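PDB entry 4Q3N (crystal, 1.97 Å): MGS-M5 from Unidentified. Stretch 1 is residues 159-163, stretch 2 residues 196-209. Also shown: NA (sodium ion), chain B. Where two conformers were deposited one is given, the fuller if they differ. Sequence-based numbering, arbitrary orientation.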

ATOM      1  N   GLN A 159       9.521  19.000  13.065  1.00 27.76           N
ATOM      2  CA  GLN A 159       8.974  19.349  14.349  1.00 27.07           C
ATOM      3  C   GLN A 159       8.997  20.863  14.619  1.00 27.51           C
ATOM      4  O   GLN A 159       8.206  21.342  15.436  1.00 28.53           O
ATOM      5  N   TYR A 160       9.927  21.604  14.023  1.00 24.21           N
ATOM      6  CA  TYR A 160       9.892  23.077  14.159  1.00 24.13           C
ATOM      7  C   TYR A 160       8.782  23.702  13.274  1.00 27.21           C
ATOM      8  O   TYR A 160       8.006  24.547  13.713  1.00 27.05           O
ATOM      9  N   ILE A 161       8.736  23.293  12.020  1.00 24.04           N
ATOM     10  CA  ILE A 161       7.896  24.034  11.060  1.00 25.70           C
ATOM     11  C   ILE A 161       6.557  23.370  10.775  1.00 26.90           C
ATOM     12  O   ILE A 161       5.738  23.927  10.027  1.00 26.96           O
ATOM     13  N   HIS A 162       6.322  22.217  11.392  1.00 25.75           N
ATOM     14  CA  HIS A 162       5.033  21.508  11.288  1.00 26.55           C
ATOM     15  C   HIS A 162       4.655  21.281   9.805  1.00 25.79           C
ATOM     16  O   HIS A 162       3.525  21.589   9.387  1.00 24.47           O
ATOM     17  N   ILE A 163       5.614  20.752   9.060  1.00 26.13           N
ATOM     18  CA  ILE A 163       5.434  20.326   7.639  1.00 24.31           C
ATOM     19  C   ILE A 163       5.793  18.821   7.573  1.00 26.45           C
ATOM     20  O   ILE A 163       6.745  18.387   8.239  1.00 25.22           O
ATOM     21  N   ASP A 196      15.040  30.977   3.132  1.00 34.03           N
ATOM     22  CA  ASP A 196      13.772  31.697   2.954  1.00 35.84           C
ATOM     23  C   ASP A 196      12.733  31.241   3.972  1.00 32.61           C
ATOM     24  O   ASP A 196      11.934  32.037   4.442  1.00 34.02           O
ATOM     25  N   VAL A 197      12.738  29.957   4.288  1.00 31.76           N
ATOM     26  CA  VAL A 197      11.828  29.409   5.312  1.00 31.28           C
ATOM     27  C   VAL A 197      12.095  30.071   6.642  1.00 31.77           C
ATOM     28  O   VAL A 197      11.180  30.580   7.279  1.00 32.36           O
ATOM     29  N   ILE A 198      13.362  30.130   7.032  1.00 33.76           N
ATOM     30  CA  ILE A 198      13.762  30.865   8.252  1.00 35.63           C
ATOM     31  C   ILE A 198      13.292  32.297   8.269  1.00 38.06           C
ATOM     32  O   ILE A 198      12.788  32.806   9.276  1.00 37.17           O
ATOM     33  N   ASP A 199      13.441  32.987   7.145  1.00 41.65           N
ATOM     34  CA  ASP A 199      12.976  34.384   7.130  1.00 44.97           C
ATOM     35  C   ASP A 199      11.474  34.509   7.270  1.00 42.82           C
ATOM     36  O   ASP A 199      10.988  35.492   7.790  1.00 42.76           O
ATOM     37  N   SER A 200      10.738  33.524   6.775  1.00 39.26           N
ATOM     38  CA  SER A 200       9.267  33.603   6.702  1.00 40.42           C
ATOM     39  C   SER A 200       8.557  33.189   7.973  1.00 38.33           C
ATOM     40  O   SER A 200       7.538  33.749   8.350  1.00 37.99           O
ATOM     41  N   MET A 201       9.076  32.125   8.573  1.00 35.64           N
ATOM     42  CA  MET A 201       8.433  31.450   9.672  1.00 35.69           C
ATOM     43  C   MET A 201       9.072  31.820  11.008  1.00 38.10           C
ATOM     44  O   MET A 201      10.258  31.570  11.216  1.00 36.36           O
ATOM     45  N   ASP A 202       8.268  32.330  11.921  1.00 39.98           N
ATOM     46  CA  ASP A 202       8.721  32.532  13.304  1.00 44.69           C
ATOM     47  C   ASP A 202       9.090  31.233  13.982  1.00 41.90           C
ATOM     48  O   ASP A 202       9.835  31.258  14.955  1.00 41.46           O
ATOM     49  N   GLU A 203       8.577  30.118  13.447  1.00 34.82           N
ATOM     50  CA  GLU A 203       8.803  28.772  13.983  1.00 36.15           C
ATOM     51  C   GLU A 203      10.257  28.281  13.931  1.00 37.55           C
ATOM     52  O   GLU A 203      10.596  27.327  14.606  1.00 35.07           O
ATOM     53  N   ILE A 204      11.096  28.857  13.074  1.00 36.46           N
ATOM     54  CA  ILE A 204      12.460  28.341  12.931  1.00 33.67           C
ATOM     55  C   ILE A 204      13.443  29.499  12.705  1.00 35.64           C
ATOM     56  O   ILE A 204      13.179  30.433  11.949  1.00 34.39           O
ATOM     57  N   SER A 205      14.557  29.451  13.441  1.00 35.84           N
ATOM     58  CA  SER A 205      15.561  30.508  13.376  0.50 37.08           C
ATOM     59  C   SER A 205      16.939  29.920  13.086  1.00 37.59           C
ATOM     60  O   SER A 205      17.142  28.708  13.161  1.00 35.25           O
ATOM     61  N   PHE A 206      17.894  30.792  12.772  1.00 43.11           N
ATOM     62  CA  PHE A 206      19.286  30.372  12.584  1.00 47.30           C
ATOM     63  C   PHE A 206      19.811  29.565  13.783  1.00 45.71           C
ATOM     64  O   PHE A 206      20.485  28.563  13.597  1.00 44.11           O
ATOM     65  N   GLU A 207      19.464  29.957  15.015  1.00 47.78           N
ATOM     66  CA  GLU A 207      19.959  29.250  16.213  1.00 49.41           C
ATOM     67  C   GLU A 207      19.474  27.833  16.284  1.00 45.04           C
ATOM     68  O   GLU A 207      20.144  26.962  16.852  1.00 42.98           O
ATOM     69  N   ASP A 208      18.297  27.590  15.713  1.00 41.15           N
ATOM     70  CA  ASP A 208      17.734  26.260  15.787  1.00 38.73           C
ATOM     71  C   ASP A 208      18.568  25.288  14.962  1.00 36.05           C
ATOM     72  O   ASP A 208      18.557  24.077  15.215  1.00 33.31           O
ATOM     73  N   LEU A 209      19.253  25.813  13.943  1.00 36.21           N
ATOM     74  CA  LEU A 209      19.945  24.961  12.989  1.00 34.67           C
ATOM     75  C   LEU A 209      21.095  24.234  13.683  1.00 33.61           C
ATOM     76  O   LEU A 209      21.285  23.050  13.497  1.00 33.25           O
TER

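This is a small, mainly apolar contact, burying 360 Å² in all, in which the end of one helix packs against a helix end and the loop after it, where sodium is bound, with no direct hydrogen bond between the stretches and a single water bridging them.

Ile161, the last helical residue of its stretch, supplies the buried centre. Its CA-to-CB bond runs sideways, yet the p rotamer at chi1 leaves CG2 among three apolar side chains: 3.7 Å from Ile204 CG2, 3.8 Å from Met201 SD and 4.3 Å from Val197 CG1. A branched aliphatic residue suits such a pocket, since its methyls fill space without needing polar partners. Val197 and Ile204, both t at chi1, and Met201 (m, t, p) all direct CB toward the helix; the long, flexible methionine brings its sulfur alongside the isoleucine.

Tyr160, chi1 m, points toward the other stretch and extends the contact. Its CB lies 3.9 Å from Ile204 CD1, and Tyr160 CE2 lies 3.4 Å from Asp208 CG. Tyrosine suits this place because its apolar ring packs while its OH is hydrogen-bonded just outside the stretches. Asp208 OD2 accepts a hydrogen bond of 2.7 Å from Ser205 N, tying the loop to the helix that follows.

Backbone and side chain meet where Tyr160 O approaches Glu203 CB at 3.2 Å. His162 (m) brings ND1 to 4.4 Å from Glu203 CG. Water 1 donates to Glu203 (m, p) OE2 at 2.9 Å and lies 3.1 Å from His162 ND1, linking two polar residues whose ends stay within reach of water.

The sodium ion is held by Ile198 O at 2.3 Å, in the helix, by Met201 O at 2.5 Å and Ile204 O at 2.3 Å, in the loop, and by three waters. Met201 and Ile204 bind it through their carbonyl oxygens, while their side chains pack on Ile161.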

ATOM      1  CB  GLN A 159       9.722  18.586  15.498  1.00 34.11           C
ATOM      2  CG  GLN A 159       9.554  17.082  15.416  1.00 35.78           C
ATOM      3  CD  GLN A 159       8.115  16.636  15.222  1.00 38.42           C
ATOM      4  OE1 GLN A 159       7.374  16.532  16.186  1.00 41.71           O
ATOM      5  NE2 GLN A 159       7.718  16.340  13.963  1.00 40.54           N
ATOM      6  CB  TYR A 160      11.241  23.724  13.750  1.00 27.40           C
ATOM      7  CG  TYR A 160      12.262  23.580  14.856  1.00 29.11           C
ATOM      8  CD1 TYR A 160      12.959  22.396  15.003  1.00 29.90           C
ATOM      9  CD2 TYR A 160      12.497  24.623  15.765  1.00 29.87           C
ATOM     10  CE1 TYR A 160      13.883  22.227  16.048  1.00 30.35           C
ATOM     11  CE2 TYR A 160      13.403  24.444  16.835  1.00 34.12           C
ATOM     12  CZ  TYR A 160      14.097  23.248  16.937  1.00 32.68           C
ATOM     13  OH  TYR A 160      15.028  23.039  17.941  1.00 34.92           O
ATOM     14  CB  ILE A 161       8.646  24.242   9.734  1.00 24.67           C
ATOM     15  CG1 ILE A 161       9.060  22.896   9.124  1.00 23.83           C
ATOM     16  CG2 ILE A 161       9.940  25.062   9.986  1.00 27.23           C
ATOM     17  CD1 ILE A 161       9.581  23.015   7.679  1.00 24.66           C
ATOM     18  CB  HIS A 162       3.938  22.300  12.006  1.00 30.76           C
ATOM     19  CG  HIS A 162       4.316  22.648  13.414  1.00 36.05           C
ATOM     20  ND1 HIS A 162       4.415  23.950  13.864  1.00 38.78           N
ATOM     21  CD2 HIS A 162       4.698  21.859  14.450  1.00 38.11           C
ATOM     22  CE1 HIS A 162       4.797  23.942  15.135  1.00 40.20           C
ATOM     23  NE2 HIS A 162       4.977  22.687  15.511  1.00 39.79           N
ATOM     24  CB  ILE A 163       6.379  21.133   6.681  1.00 23.80           C
ATOM     25  CG1 ILE A 163       6.071  22.635   6.731  1.00 24.60           C
ATOM     26  CG2 ILE A 163       6.365  20.546   5.178  1.00 23.08           C
ATOM     27  CD1 ILE A 163       4.673  22.973   6.236  1.00 25.35           C
ATOM     28  CB  ASP A 196      13.216  31.499   1.542  1.00 37.13           C
ATOM     29  CG  ASP A 196      14.112  32.078   0.474  1.00 39.95           C
ATOM     30  OD1 ASP A 196      15.051  32.822   0.822  1.00 40.65           O
ATOM     31  OD2 ASP A 196      13.850  31.799  -0.720  1.00 40.37           O
ATOM     32  CB  VAL A 197      11.952  27.900   5.428  1.00 30.00           C
ATOM     33  CG1 VAL A 197      11.084  27.397   6.560  1.00 29.56           C
ATOM     34  CG2 VAL A 197      11.487  27.232   4.071  1.00 28.59           C
ATOM     35  CB  ILE A 198      15.291  30.825   8.395  1.00 38.52           C
ATOM     36  CG1 ILE A 198      15.707  29.374   8.638  1.00 38.75           C
ATOM     37  CG2 ILE A 198      15.767  31.736   9.526  1.00 40.20           C
ATOM     38  CD1 ILE A 198      17.196  29.182   8.777  1.00 40.16           C
ATOM     39  CB  ASP A 199      13.405  35.102   5.850  1.00 53.91           C
ATOM     40  CG  ASP A 199      14.882  35.431   5.837  1.00 59.19           C
ATOM     41  OD1 ASP A 199      15.509  35.425   6.925  1.00 60.63           O
ATOM     42  OD2 ASP A 199      15.411  35.683   4.736  1.00 63.55           O
ATOM     43  CB  SER A 200       8.761  32.684   5.575  1.00 40.77           C
ATOM     44  OG  SER A 200       8.933  33.341   4.354  1.00 42.93           O
ATOM     45  CB  MET A 201       8.519  29.913   9.476  1.00 32.95           C
ATOM     46  CG  MET A 201       7.892  29.445   8.123  1.00 32.25           C
ATOM     47  SD  MET A 201       7.710  27.663   8.231  1.00 36.99           S
ATOM     48  CE  MET A 201       6.135  27.658   9.113  1.00 37.76           C
ATOM     49  CB  ASP A 202       7.647  33.219  14.103  1.00 51.84           C
ATOM     50  CG  ASP A 202       7.504  34.689  13.709  1.00 59.96           C
ATOM     51  OD1 ASP A 202       8.503  35.253  13.208  1.00 59.92           O
ATOM     52  OD2 ASP A 202       6.405  35.267  13.864  1.00 61.05           O
ATOM     53  CB  GLU A 203       7.941  27.750  13.224  1.00 34.25           C
ATOM     54  CG  GLU A 203       6.449  27.818  13.550  1.00 35.45           C
ATOM     55  CD  GLU A 203       5.668  28.904  12.763  1.00 47.84           C
ATOM     56  OE1 GLU A 203       6.272  29.717  12.027  1.00 46.84           O
ATOM     57  OE2 GLU A 203       4.428  28.936  12.899  1.00 49.56           O
ATOM     58  CB  ILE A 204      12.575  27.277  11.818  1.00 31.99           C
ATOM     59  CG1 ILE A 204      13.915  26.540  11.903  1.00 30.40           C
ATOM     60  CG2 ILE A 204      12.295  27.861  10.397  1.00 29.83           C
ATOM     61  CD1 ILE A 204      13.877  25.128  11.213  1.00 28.06           C
ATOM     62  CB  SER A 205      15.617  31.314  14.695  0.50 38.14           C
ATOM     63  OG  SER A 205      14.373  31.901  15.033  0.50 39.07           O
ATOM     64  CB  PHE A 206      20.156  31.604  12.319  1.00 54.31           C
ATOM     65  CG  PHE A 206      21.555  31.286  11.887  1.00 59.27           C
ATOM     66  CD1 PHE A 206      21.839  30.994  10.548  1.00 63.87           C
ATOM     67  CD2 PHE A 206      22.614  31.313  12.813  1.00 61.38           C
ATOM     68  CE1 PHE A 206      23.168  30.704  10.141  1.00 62.92           C
ATOM     69  CE2 PHE A 206      23.934  31.028  12.423  1.00 63.66           C
ATOM     70  CZ  PHE A 206      24.220  30.724  11.095  1.00 63.72           C
ATOM     71  CB  GLU A 207      19.533  29.963  17.502  1.00 57.06           C
ATOM     72  CG  GLU A 207      20.160  31.336  17.684  1.00 64.21           C
ATOM     73  CD  GLU A 207      19.596  32.383  16.722  1.00 71.48           C
ATOM     74  OE1 GLU A 207      18.352  32.445  16.549  1.00 72.44           O
ATOM     75  OE2 GLU A 207      20.404  33.149  16.141  1.00 78.96           O
ATOM     76  CB  ASP A 208      16.258  26.267  15.288  1.00 35.93           C
ATOM     77  CG  ASP A 208      15.381  27.151  16.139  1.00 39.41           C
ATOM     78  OD1 ASP A 208      15.636  27.254  17.387  1.00 38.42           O
ATOM     79  OD2 ASP A 208      14.468  27.774  15.565  1.00 39.21           O
ATOM     80  CB  LEU A 209      20.497  25.773  11.807  1.00 37.16           C
ATOM     81  CG  LEU A 209      19.439  26.459  10.920  1.00 39.32           C
ATOM     82  CD1 LEU A 209      20.077  27.135   9.687  1.00 40.29           C
ATOM     83  CD2 LEU A 209      18.346  25.486  10.542  1.00 37.90           C
TER
HETATM   84 NA    NA B 401      12.494  32.551  11.571  1.00 37.28          NA
HETATM   85  O   HOH W   1       3.431  26.302  12.052  1.00 45.72           O
HETATM   86  O   HOH W   2      11.068  34.819  11.404  1.00 48.47           O
HETATM   87  O   HOH W   3      12.446  32.915  13.970  1.00 50.68           O
HETATM   88  O   HOH W   4      14.320  33.963  11.944  1.00 37.55           O